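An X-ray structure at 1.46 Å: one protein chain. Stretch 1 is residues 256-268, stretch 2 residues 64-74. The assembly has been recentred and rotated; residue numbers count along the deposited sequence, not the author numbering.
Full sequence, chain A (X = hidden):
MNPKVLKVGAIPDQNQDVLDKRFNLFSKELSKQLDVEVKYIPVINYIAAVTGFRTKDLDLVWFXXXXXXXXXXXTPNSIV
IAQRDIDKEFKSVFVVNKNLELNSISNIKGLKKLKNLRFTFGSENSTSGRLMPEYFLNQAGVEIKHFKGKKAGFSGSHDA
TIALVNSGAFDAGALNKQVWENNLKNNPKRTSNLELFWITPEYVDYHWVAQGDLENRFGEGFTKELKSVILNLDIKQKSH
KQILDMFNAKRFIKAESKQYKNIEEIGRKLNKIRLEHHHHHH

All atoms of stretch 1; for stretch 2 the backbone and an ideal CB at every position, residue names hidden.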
# COMPACT_ATOMS: atom_id res chain seq x y z
N GLU A 256 -5.91 12.39 8.82
CA GLU A 256 -7.31 12.34 9.25
C GLU A 256 -8.19 11.69 8.19
O GLU A 256 -7.85 11.69 7.01
CB GLU A 256 -7.85 13.72 9.63
CG GLU A 256 -7.70 14.81 8.58
CD GLU A 256 -8.31 16.14 9.03
OE1 GLU A 256 -8.62 16.29 10.23
OE2 GLU A 256 -8.47 17.04 8.18
N SER A 257 -9.33 11.15 8.65
CA SER A 257 -10.30 10.43 7.81
C SER A 257 -10.81 11.25 6.62
O SER A 257 -11.02 10.69 5.56
CB SER A 257 -11.50 9.88 8.60
OG SER A 257 -12.30 10.91 9.14
N LYS A 258 -11.00 12.55 6.83
CA LYS A 258 -11.43 13.49 5.77
C LYS A 258 -10.59 13.39 4.48
O LYS A 258 -11.11 13.58 3.35
CB LYS A 258 -11.37 14.94 6.27
CG LYS A 258 -12.64 15.45 6.95
CD LYS A 258 -12.37 16.62 7.90
CE LYS A 258 -11.80 17.86 7.21
NZ LYS A 258 -12.85 18.65 6.52
N GLN A 259 -9.31 13.06 4.64
CA GLN A 259 -8.38 13.15 3.51
C GLN A 259 -8.61 12.02 2.48
O GLN A 259 -8.16 12.13 1.34
CB GLN A 259 -6.91 13.34 3.92
CG GLN A 259 -6.09 12.13 4.27
CD GLN A 259 -4.57 12.36 4.23
OE1 GLN A 259 -4.06 13.47 4.38
NE2 GLN A 259 -3.85 11.30 4.01
N TYR A 260 -9.36 10.99 2.87
CA TYR A 260 -9.56 9.81 2.00
C TYR A 260 -10.88 9.86 1.21
O TYR A 260 -11.27 8.88 0.60
CB TYR A 260 -9.48 8.51 2.83
CG TYR A 260 -8.15 8.43 3.51
CD1 TYR A 260 -6.98 8.03 2.83
CD2 TYR A 260 -8.02 8.90 4.81
CE1 TYR A 260 -5.73 8.05 3.49
CE2 TYR A 260 -6.81 8.95 5.45
CZ TYR A 260 -5.68 8.54 4.81
OH TYR A 260 -4.52 8.68 5.51
N LYS A 261 -11.56 11.01 1.24
CA LYS A 261 -12.82 11.22 0.50
C LYS A 261 -12.74 10.89 -0.99
O LYS A 261 -13.60 10.21 -1.54
CB LYS A 261 -13.29 12.69 0.68
CG LYS A 261 -14.67 13.01 0.16
CD LYS A 261 -14.92 14.52 0.25
CE LYS A 261 -16.10 14.99 -0.59
NZ LYS A 261 -15.77 15.24 -2.03
N ASN A 262 -11.67 11.35 -1.63
CA ASN A 262 -11.49 11.12 -3.08
C ASN A 262 -11.26 9.63 -3.37
O ASN A 262 -11.85 9.07 -4.29
CB ASN A 262 -10.35 11.98 -3.61
CG ASN A 262 -10.06 11.73 -5.07
OD1 ASN A 262 -10.85 12.07 -5.97
ND2 ASN A 262 -8.92 11.11 -5.32
N ILE A 263 -10.47 8.95 -2.52
CA ILE A 263 -10.29 7.51 -2.72
C ILE A 263 -11.62 6.78 -2.57
O ILE A 263 -11.96 5.91 -3.36
CB ILE A 263 -9.25 6.94 -1.74
CG1 ILE A 263 -7.85 7.50 -2.01
CG2 ILE A 263 -9.23 5.40 -1.79
CD1 ILE A 263 -7.31 7.35 -3.40
N GLU A 264 -12.38 7.16 -1.54
CA GLU A 264 -13.69 6.54 -1.31
C GLU A 264 -14.59 6.73 -2.52
O GLU A 264 -15.24 5.80 -2.97
CB GLU A 264 -14.37 7.05 -0.02
CG GLU A 264 -15.64 6.27 0.32
CD GLU A 264 -16.24 6.55 1.68
OE1 GLU A 264 -15.72 7.40 2.45
OE2 GLU A 264 -17.25 5.85 1.99
N GLU A 265 -14.62 7.95 -3.04
CA GLU A 265 -15.50 8.26 -4.20
C GLU A 265 -15.12 7.49 -5.46
O GLU A 265 -15.98 6.98 -6.18
CB GLU A 265 -15.49 9.77 -4.48
CG GLU A 265 -16.21 10.53 -3.36
CD GLU A 265 -16.10 12.04 -3.47
OE1 GLU A 265 -15.34 12.55 -4.33
OE2 GLU A 265 -16.79 12.73 -2.70
N ILE A 266 -13.82 7.41 -5.70
CA ILE A 266 -13.30 6.62 -6.82
C ILE A 266 -13.65 5.13 -6.61
O ILE A 266 -14.09 4.46 -7.54
CB ILE A 266 -11.80 6.89 -7.08
CG1 ILE A 266 -11.56 8.35 -7.53
CG2 ILE A 266 -11.25 5.89 -8.10
CD1 ILE A 266 -10.12 8.76 -7.72
N GLY A 267 -13.43 4.64 -5.39
CA GLY A 267 -13.84 3.27 -5.00
C GLY A 267 -15.32 2.98 -5.30
O GLY A 267 -15.67 1.93 -5.82
N ARG A 268 -16.19 3.93 -4.94
CA ARG A 268 -17.61 3.72 -5.22
C ARG A 268 -17.88 3.63 -6.72
O ARG A 268 -18.65 2.78 -7.18
CB ARG A 268 -18.43 4.86 -4.66
CG ARG A 268 -18.51 4.90 -3.15
CD ARG A 268 -19.39 6.05 -2.71
NE ARG A 268 -19.29 6.23 -1.28
CZ ARG A 268 -19.81 7.25 -0.61
NH1 ARG A 268 -20.57 8.16 -1.23
NH2 ARG A 268 -19.61 7.35 0.70
N UNK A 64 -3.36 0.52 2.89
CA UNK A 64 -3.39 1.37 1.76
C UNK A 64 -4.61 2.29 1.85
O UNK A 64 -5.45 2.13 2.74
CB UNK A 64 -3.40 0.54 0.47
N UNK A 65 -4.75 3.21 0.90
CA UNK A 65 -5.90 4.13 0.90
C UNK A 65 -7.24 3.42 0.82
O UNK A 65 -8.10 3.58 1.69
CB UNK A 65 -5.78 5.11 -0.27
N UNK A 66 -7.37 2.56 -0.20
CA UNK A 66 -8.62 1.82 -0.41
C UNK A 66 -8.90 0.86 0.71
O UNK A 66 -10.00 0.79 1.24
CB UNK A 66 -8.58 1.06 -1.74
N UNK A 67 -7.91 0.05 1.06
CA UNK A 67 -8.15 -0.98 2.09
C UNK A 67 -8.40 -0.33 3.47
O UNK A 67 -9.17 -0.86 4.29
CB UNK A 67 -6.96 -1.94 2.17
N UNK A 68 -7.77 0.81 3.73
CA UNK A 68 -8.04 1.52 4.97
C UNK A 68 -9.45 2.10 5.04
O UNK A 68 -10.13 2.04 6.07
CB UNK A 68 -7.02 2.64 5.15
N UNK A 69 -9.92 2.63 3.91
CA UNK A 69 -11.33 3.07 3.78
C UNK A 69 -12.28 1.89 4.02
O UNK A 69 -13.21 1.97 4.81
CB UNK A 69 -11.58 3.67 2.40
N UNK A 70 -11.99 0.77 3.38
CA UNK A 70 -12.82 -0.43 3.54
C UNK A 70 -12.86 -0.86 5.01
O UNK A 70 -13.93 -1.17 5.56
CB UNK A 70 -12.29 -1.57 2.67
N UNK A 71 -11.68 -0.93 5.62
CA UNK A 71 -11.59 -1.34 7.01
C UNK A 71 -12.38 -0.45 7.96
O UNK A 71 -13.04 -0.94 8.87
CB UNK A 71 -10.12 -1.37 7.44
N UNK A 72 -12.27 0.86 7.75
CA UNK A 72 -12.97 1.83 8.59
C UNK A 72 -14.50 1.85 8.37
O UNK A 72 -15.25 2.11 9.30
CB UNK A 72 -12.40 3.23 8.33
N UNK A 73 -14.95 1.51 7.18
CA UNK A 73 -16.36 1.35 6.92
C UNK A 73 -16.92 0.11 7.64
O UNK A 73 -18.00 0.14 8.19
CB UNK A 73 -16.60 1.25 5.41
N UNK A 74 -16.17 -1.00 7.59
CA UNK A 74 -16.55 -2.28 8.20
C UNK A 74 -16.42 -2.28 9.72
O UNK A 74 -17.02 -3.07 10.40
CB UNK A 74 -15.69 -3.41 7.62

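Two helices, 261-268 and 65-74, cross almost at right angles, 86° between their directions, with axes 9.4 Å apart at closest approach.

Position 64 sits just before the helix, its CB direction leading away from stretch 1; a capping residue or a small one would suit. It is Gly64.

At position 65 the ideal CB points toward stretch 1 and lies 3.6 Å from Ile263 CG1. Glycine or alanine looks feasible, while a longer side chain would have to find a way past Ile263 and Tyr260. Gly65 is found, and Ile263 CG2 rests 3.8 Å from its backbone C.

Position 66 points sideways, with its ideal CB 4.4 Å from Ile263 CG2 and the bare CA of Gly267 farther along. A medium or large apolar residue fits. Leu66 (t, p) reaches along this surface until its CD1 is 4.5 Å from Gly267 CA; a CB on Gly267 would come within a tight 3.4 Å of that same CD1.

Position 67 is out of reach, so stretch 1 says little about it; it is Ser67, whose OG accepts a weak hydrogen bond from Gly64 N. Position 68 points toward stretch 1 but touches nothing there. Its own helix is stricter, since an ideal CB would fall 2.9 Å from Gly64 O, and Gly68 avoids this clash.

Position 69 faces a hollow lined by Tyr260, Ile263 and Glu264, its ideal CB 5.0 Å from Glu264 CB and 5.1 Å from Ile263 CG2. Valine, isoleucine or leucine could fill it. Val69 does so with both branches: CG2 packs 3.7 Å from Tyr260 CB, and CG1 lies 4.0 Å from Glu264 CG.

Positions 70 and 71 are beyond reach and free as far as stretch 1 goes; they are Gln70 and Ala71.

Position 72 points toward stretch 1, but no atom there lies near its CB. A long side chain could reach the Tyr260 ring and the carbonyl of Ser257, favouring a donor such as arginine, lysine or glutamine. Arg72 brings NH1 to 3.5 Å from Tyr260 CD2, obliquely to the ring. Its NH2 donates to a water at 2.6 Å, and that water donates to Ser257 O at 2.9 Å, a water bridge.

Position 73 also points toward stretch 1, where Glu264 extends its carboxylate; a basic or an apolar residue is plausible. Leu73 is found, its CD1 3.8 Å from Glu264 OE2, an oxygen already salt-bridged to Arg268. Position 74 is out of reach; it is Gln74.

Stretch 2, residues 64-74: GGLSGVQARLQ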
# COMPACT_ATOMS: atom_id res chain seq x y z
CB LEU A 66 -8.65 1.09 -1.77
CG LEU A 66 -9.91 0.27 -2.09
CD1 LEU A 66 -11.15 1.16 -2.09
CD2 LEU A 66 -9.73 -0.39 -3.43
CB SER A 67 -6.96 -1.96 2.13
OG SER A 67 -5.68 -1.32 2.20
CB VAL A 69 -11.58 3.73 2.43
CG1 VAL A 69 -13.08 3.87 2.15
CG2 VAL A 69 -10.89 5.09 2.38
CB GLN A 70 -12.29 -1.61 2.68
CG GLN A 70 -12.40 -1.39 1.16
CD GLN A 70 -11.61 -2.42 0.35
OE1 GLN A 70 -10.60 -2.94 0.81
NE2 GLN A 70 -12.06 -2.70 -0.85
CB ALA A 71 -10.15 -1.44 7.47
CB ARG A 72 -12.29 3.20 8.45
CG ARG A 72 -10.95 3.20 9.16
CD ARG A 72 -10.15 4.48 9.16
NE ARG A 72 -9.59 4.82 7.84
CZ ARG A 72 -10.16 5.69 7.00
NH1 ARG A 72 -9.58 5.95 5.84
NH2 ARG A 72 -11.29 6.30 7.33
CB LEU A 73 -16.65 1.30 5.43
CG LEU A 73 -16.50 2.62 4.68
CD1 LEU A 73 -16.50 2.35 3.17
CD2 LEU A 73 -17.60 3.64 5.07
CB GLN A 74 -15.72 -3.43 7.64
CG GLN A 74 -15.99 -3.79 6.19
CD GLN A 74 -15.68 -5.26 5.91
OE1 GLN A 74 -14.81 -5.83 6.53
NE2 GLN A 74 -16.44 -5.88 5.01
O HOH W 1 -11.96 7.94 5.39
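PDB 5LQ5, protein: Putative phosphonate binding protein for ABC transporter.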